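XRE family transcriptional regulator (Pseudomonas putida, PDB 6F8H) acts as the antitoxin GraA, a HigA-type helix-turn-helix protein that counters the toxin GraT and probably binds DNA to regulate the genes of the pair. Local coordinates at the interface of chains A and B. Sequence-based numbering; all coordinates share one arbitrary frame. Chains: chain A/B, XRE family transcriptional regulator.

Contact 1: the interface of chains A and B. Residues chain A 29, 31, 35-36, 39, 68-69; chain B 101-103.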
# COMPACT_ATOMS: atom_id res chain seq x y z
N MET A 29 -11.08 15.36 18.16
CA MET A 29 -12.29 14.66 18.60
C MET A 29 -12.18 14.12 20.01
O MET A 29 -13.19 13.80 20.64
CB MET A 29 -12.62 13.52 17.65
CG MET A 29 -12.59 13.91 16.20
SD MET A 29 -12.82 12.46 15.15
CE MET A 29 -14.54 12.07 15.48
N PHE A 31 -11.00 11.24 21.31
CA PHE A 31 -11.24 9.84 21.65
C PHE A 31 -10.01 9.17 22.26
O PHE A 31 -8.86 9.56 21.98
CB PHE A 31 -11.71 9.05 20.41
CG PHE A 31 -10.76 9.11 19.23
CD1 PHE A 31 -9.55 8.42 19.24
CD2 PHE A 31 -11.10 9.83 18.09
CE1 PHE A 31 -8.69 8.46 18.16
CE2 PHE A 31 -10.25 9.87 16.99
CZ PHE A 31 -9.04 9.18 17.03
N ALA A 35 -11.72 3.69 22.81
CA ALA A 35 -12.94 4.18 22.18
C ALA A 35 -12.89 4.01 20.66
O ALA A 35 -13.85 3.52 20.04
CB ALA A 35 -13.19 5.63 22.55
N LEU A 36 -11.75 4.35 20.05
CA LEU A 36 -11.64 4.22 18.60
C LEU A 36 -11.75 2.76 18.18
O LEU A 36 -12.47 2.42 17.23
CB LEU A 36 -10.31 4.82 18.10
CG LEU A 36 -10.11 4.74 16.60
CD1 LEU A 36 -11.25 5.44 15.82
CD2 LEU A 36 -8.75 5.30 16.22
N ALA A 39 -15.29 1.34 18.15
CA ALA A 39 -16.07 1.80 17.01
C ALA A 39 -15.59 1.15 15.71
O ALA A 39 -16.39 0.84 14.82
CB ALA A 39 -16.03 3.33 16.91
N CYS A 68 -15.83 4.62 10.00
CA CYS A 68 -15.83 5.11 11.36
C CYS A 68 -15.60 6.62 11.45
O CYS A 68 -16.22 7.30 12.27
CB CYS A 68 -14.76 4.37 12.19
SG CYS A 68 -14.67 4.88 13.89
N LEU A 69 -14.72 7.15 10.60
CA LEU A 69 -14.32 8.55 10.73
C LEU A 69 -14.77 9.43 9.56
O LEU A 69 -14.38 10.59 9.49
CB LEU A 69 -12.80 8.67 10.88
CG LEU A 69 -12.10 7.93 12.02
CD1 LEU A 69 -10.59 7.96 11.84
CD2 LEU A 69 -12.49 8.53 13.37
N GLN B 101 -19.02 1.14 13.89
CA GLN B 101 -19.91 2.26 14.20
C GLN B 101 -19.19 3.60 14.03
O GLN B 101 -18.04 3.76 14.45
CB GLN B 101 -20.46 2.20 15.63
CG GLN B 101 -21.31 0.99 15.98
CD GLN B 101 -21.92 1.12 17.38
OE1 GLN B 101 -21.79 2.15 18.03
NE2 GLN B 101 -22.59 0.06 17.84
N ARG B 102 -19.89 4.55 13.42
CA ARG B 102 -19.43 5.93 13.34
C ARG B 102 -19.03 6.40 14.73
O ARG B 102 -19.80 6.29 15.67
CB ARG B 102 -20.53 6.82 12.76
CG ARG B 102 -20.09 7.93 11.80
CD ARG B 102 -21.34 8.60 11.25
NE ARG B 102 -21.10 9.54 10.15
CZ ARG B 102 -21.78 9.53 9.00
NH1 ARG B 102 -22.72 8.62 8.78
NH2 ARG B 102 -21.51 10.42 8.06
N LEU B 103 -17.82 6.89 14.89
CA LEU B 103 -17.39 7.36 16.18
C LEU B 103 -18.09 8.64 16.55
O LEU B 103 -18.25 9.52 15.76
CB LEU B 103 -15.90 7.56 16.21
CG LEU B 103 -15.34 7.84 17.58
CD1 LEU B 103 -15.52 6.63 18.43
CD2 LEU B 103 -13.89 8.22 17.52
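B:Leu103 reaches into a pocket of chain A between A:Phe31, A:Ala39 and A:Cys68, with its two methyl branches pointing to different walls. Its CG, anti to the backbone N (chi1 -171°), directs the fork toward A:Phe31 and A:Ala39. The CD2 methyl comes in obliquely at the CG-CD2 rim of the A:Phe31 ring, tilted out of the ring plane, with CD2 of the leucine 3.3 Å from CD2 of the phenylalanine; the two side chains cross at about a right angle. The other methyl, CD1, packs 3.7 Å from CB of A:Ala39. Behind the fork, CB of B:Leu103 rests 3.7 Å from the thiol sulfur SG of A:Cys68. Main-chain bonds hold the tail at this depth. The amide N of B:Gln101 donates to O of A:Ala39 at 2.8 Å, and N of B:Leu103 donates to O of A:Cys68 at 3.1 Å. Both carbonyls lie close to the C-terminal ends of their helices, 33-40 and 59-69. In the deposited dimer the site thus probably helps to fasten the extended C-terminal tail of one subunit to the helix-turn-helix domain of the other, with the leucine as an apolar plug.

Contact 2: the interface of chains A and B. Residues chain A 88, 92, 95-96; chain B 60, 63-64.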
# COMPACT_ATOMS: atom_id res chain seq x y z
N ALA A 88 11.31 3.69 1.81
CA ALA A 88 12.13 2.87 0.92
C ALA A 88 13.18 3.72 0.19
O ALA A 88 14.31 3.28 -0.03
CB ALA A 88 11.25 2.13 -0.09
N HIS A 92 16.79 2.82 1.08
CA HIS A 92 17.40 2.03 0.01
C HIS A 92 17.53 2.75 -1.33
O HIS A 92 17.99 2.16 -2.31
CB HIS A 92 16.60 0.75 -0.21
CG HIS A 92 16.54 -0.14 0.99
ND1 HIS A 92 17.63 -0.83 1.46
CD2 HIS A 92 15.51 -0.46 1.81
CE1 HIS A 92 17.28 -1.54 2.52
NE2 HIS A 92 16.00 -1.33 2.75
N GLU A 95 21.01 2.73 -3.28
CA GLU A 95 21.31 1.36 -3.68
C GLU A 95 20.45 0.89 -4.87
O GLU A 95 20.93 0.13 -5.73
CB GLU A 95 21.10 0.42 -2.49
CG GLU A 95 21.19 -1.04 -2.86
CD GLU A 95 20.47 -1.94 -1.87
OE1 GLU A 95 20.17 -1.45 -0.75
OE2 GLU A 95 20.20 -3.11 -2.21
N ILE A 96 19.20 1.33 -4.91
CA ILE A 96 18.28 0.91 -5.96
C ILE A 96 18.66 1.57 -7.28
O ILE A 96 18.71 0.93 -8.32
CB ILE A 96 16.81 1.23 -5.58
CG1 ILE A 96 16.32 0.25 -4.50
CG2 ILE A 96 15.91 1.22 -6.81
CD1 ILE A 96 15.04 0.66 -3.81
N ASP B 60 9.65 -1.14 -2.27
CA ASP B 60 10.95 -1.39 -2.88
C ASP B 60 10.82 -1.85 -4.34
O ASP B 60 11.49 -1.33 -5.25
CB ASP B 60 11.70 -2.43 -2.06
CG ASP B 60 13.17 -2.51 -2.42
OD1 ASP B 60 13.96 -1.76 -1.78
OD2 ASP B 60 13.53 -3.33 -3.30
N LEU B 63 9.63 1.03 -6.60
CA LEU B 63 10.77 1.88 -6.95
C LEU B 63 11.62 1.27 -8.06
O LEU B 63 11.96 1.94 -9.04
CB LEU B 63 11.65 2.12 -5.73
CG LEU B 63 11.21 3.28 -4.85
CD1 LEU B 63 12.10 3.39 -3.60
CD2 LEU B 63 11.27 4.56 -5.70
N ARG B 64 11.96 -0.00 -7.91
CA ARG B 64 12.71 -0.70 -8.94
C ARG B 64 11.96 -0.70 -10.26
O ARG B 64 12.54 -0.40 -11.31
CB ARG B 64 13.02 -2.14 -8.49
CG ARG B 64 13.91 -2.20 -7.26
CD ARG B 64 14.26 -3.63 -6.86
NE ARG B 64 15.13 -3.64 -5.67
CZ ARG B 64 16.46 -3.65 -5.72
NH1 ARG B 64 17.09 -3.66 -6.88
NH2 ARG B 64 17.16 -3.65 -4.58
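A:Ile96 sets its CG1 against one face of the B:Arg64 guanidinium, 3.9 Å above the plane and displaced toward the rim. The edge of the same group is shared by two acids. In the plane, NE donates to the carboxylate OD2 of B:Asp60 at 2.9 Å, a nearly straight bond that arrives on the syn side of the carboxylate but 26° out of its plane. Further along the edge, NH2 faces OE2 of A:Glu95 at 3.9 Å, a long salt bridge across the interface; carboxylate and guanidinium planes are turned 73° apart. The intrachain bond to B:Asp60 thus probably steadies the arginine for its meeting with chain A. The imidazole of A:His92 stands almost perpendicular to the B:Asp60 carboxylate (84°), without a bond between them. The terminal CD1 of A:Ile96 touches the carboxylate oxygen OD1 of B:Asp60 (3.3 Å) as well as CD1 of B:Leu63 (4.0 Å), so this methyl bridges polar and apolar surface. That leucine methyl also meets CB of A:Ala88 at 3.8 Å. The residues of chain A sit at successive turns along one side of the long helix 73-99, toward its C-terminal end, while those of chain B come from the first turns of helix 59-69, so the site is a helix-to-helix packing of the two subunits.

Contact 3: the interface of chains A and B. Residues chain A 100-105; chain B 29, 39, 67-70.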
# COMPACT_ATOMS: atom_id res chain seq x y z
N VAL A 100 19.62 -0.86 -10.61
CA VAL A 100 18.57 -1.16 -11.58
C VAL A 100 18.89 -0.57 -12.95
O VAL A 100 19.30 0.58 -13.06
CB VAL A 100 17.17 -0.65 -11.13
CG1 VAL A 100 16.14 -0.84 -12.24
CG2 VAL A 100 16.71 -1.36 -9.85
N GLN A 101 18.70 -1.38 -13.99
CA GLN A 101 18.86 -0.95 -15.37
C GLN A 101 17.48 -0.76 -16.02
O GLN A 101 16.58 -1.57 -15.79
CB GLN A 101 19.67 -1.98 -16.16
CG GLN A 101 21.09 -2.21 -15.62
CD GLN A 101 22.03 -1.05 -15.94
OE1 GLN A 101 22.11 -0.07 -15.19
NE2 GLN A 101 22.76 -1.16 -17.05
N ARG A 102 17.29 0.28 -16.83
CA ARG A 102 15.99 0.37 -17.49
C ARG A 102 15.94 -0.66 -18.61
O ARG A 102 16.96 -1.05 -19.18
CB ARG A 102 15.68 1.79 -18.00
CG ARG A 102 16.77 2.52 -18.72
CD ARG A 102 16.44 4.02 -18.83
NE ARG A 102 15.26 4.28 -19.66
CZ ARG A 102 15.30 4.47 -20.98
NH1 ARG A 102 16.46 4.42 -21.62
NH2 ARG A 102 14.18 4.70 -21.66
N LEU A 103 14.74 -1.14 -18.88
CA LEU A 103 14.52 -2.12 -19.92
C LEU A 103 13.59 -1.53 -20.97
O LEU A 103 12.44 -1.21 -20.67
CB LEU A 103 13.91 -3.40 -19.32
CG LEU A 103 14.09 -4.67 -20.14
CD1 LEU A 103 15.57 -5.06 -20.20
CD2 LEU A 103 13.26 -5.79 -19.55
N VAL A 104 14.09 -1.35 -22.18
CA VAL A 104 13.26 -0.82 -23.26
C VAL A 104 13.01 -1.88 -24.33
O VAL A 104 12.25 -1.67 -25.26
CB VAL A 104 13.89 0.42 -23.91
CG1 VAL A 104 14.15 1.50 -22.85
CG2 VAL A 104 15.18 0.04 -24.63
N ALA A 105 13.67 -3.02 -24.17
CA ALA A 105 13.51 -4.15 -25.09
C ALA A 105 14.08 -5.44 -24.50
O ALA A 105 14.07 -5.66 -23.28
CB ALA A 105 14.17 -3.84 -26.44
OXT ALA A 105 14.57 -6.30 -25.23
N MET B 29 6.72 -5.60 -24.72
CA MET B 29 8.16 -5.48 -24.98
C MET B 29 8.87 -6.82 -25.12
O MET B 29 10.05 -6.88 -25.45
CB MET B 29 8.81 -4.67 -23.87
CG MET B 29 8.01 -3.46 -23.43
SD MET B 29 8.62 -2.76 -21.89
CE MET B 29 10.38 -2.83 -22.21
N ALA B 39 17.33 -7.08 -14.80
CA ALA B 39 17.30 -5.61 -14.87
C ALA B 39 16.87 -4.99 -13.54
O ALA B 39 17.37 -3.92 -13.18
CB ALA B 39 16.37 -5.14 -16.00
N ILE B 67 12.02 2.82 -12.09
CA ILE B 67 13.27 3.07 -12.82
C ILE B 67 13.34 2.20 -14.08
O ILE B 67 13.62 2.68 -15.18
CB ILE B 67 14.51 2.78 -11.93
CG1 ILE B 67 14.60 3.82 -10.81
CG2 ILE B 67 15.80 2.84 -12.76
CD1 ILE B 67 15.60 3.47 -9.73
N CYS B 68 13.06 0.92 -13.92
CA CYS B 68 13.21 -0.05 -14.99
C CYS B 68 12.28 0.19 -16.18
O CYS B 68 12.68 0.01 -17.34
CB CYS B 68 12.99 -1.45 -14.43
SG CYS B 68 13.22 -2.79 -15.60
N LEU B 69 11.05 0.60 -15.90
CA LEU B 69 10.06 0.67 -16.97
C LEU B 69 9.63 2.11 -17.30
O LEU B 69 8.71 2.31 -18.09
CB LEU B 69 8.84 -0.18 -16.59
CG LEU B 69 9.13 -1.67 -16.34
CD1 LEU B 69 7.91 -2.43 -15.83
CD2 LEU B 69 9.72 -2.35 -17.59
N ASP B 70 10.32 3.08 -16.72
CA ASP B 70 10.01 4.51 -16.88
C ASP B 70 8.59 4.86 -16.44
O ASP B 70 7.84 5.52 -17.16
CB ASP B 70 10.22 4.96 -18.33
CG ASP B 70 11.68 5.04 -18.70
OD1 ASP B 70 12.45 5.65 -17.93
OD2 ASP B 70 12.05 4.48 -19.75
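A:Gln101 and A:Leu103 run as an extended C-terminal arm across B:Ala39 and B:Cys68, an arm-exchange interface in which the tail of one subunit clasps the helical domain of the other in the deposited dimer, which is probably held together in part by this exchange. The amide N of A:Gln101 donates to O of B:Ala39 at 3.0 Å, and N of A:Leu103 donates to O of B:Cys68 at 2.8 Å. At the root of the arm, A:Val100 has CG1 anti to its backbone N (chi1 173°), which directs this methyl at B:Ile67, whose CG2 branch it meets at 3.7 Å. Near the tip, B:Met29 brings its methyl CE to 3.7 Å from CA of A:Val104. A:Arg102 leaves the arm on the side away from A:Leu103, its CG held between the backbone N and the carbonyl carbon (chi1 45°) and its chain bent at chi3, and CG1 of A:Val104, from the same chain, sits above the guanidinium near its rim. The arginine takes B:Asp70, just beyond helix 59-69, side-on in a salt bridge: both NE, at 3.2 Å, and NH2, at 2.9 Å, donate to the same carboxylate oxygen, OD2 of B:Asp70.

Contacts 1 and 3 are the two-fold related ends of one interface, about 45 Å apart between the centres of their C-alpha atoms; the same tail and the same two helices, 33-40 and 59-69, meet in both. The copies differ in detail: Leu103 buries more surface in contact 1, whereas Arg102 and Met29 bury more in contact 3. Measured between the same kind of centres, contact 2 lies about 14 Å from contact 3 and about 37 Å from contact 1. Contacts 2 and 3 share helix 59-69 of chain B, gripped by helix 73-99 of chain A and the tail that follows it. The reciprocal clasp suggests a dimer that fixes the relative placement of its helix-turn-helix domains.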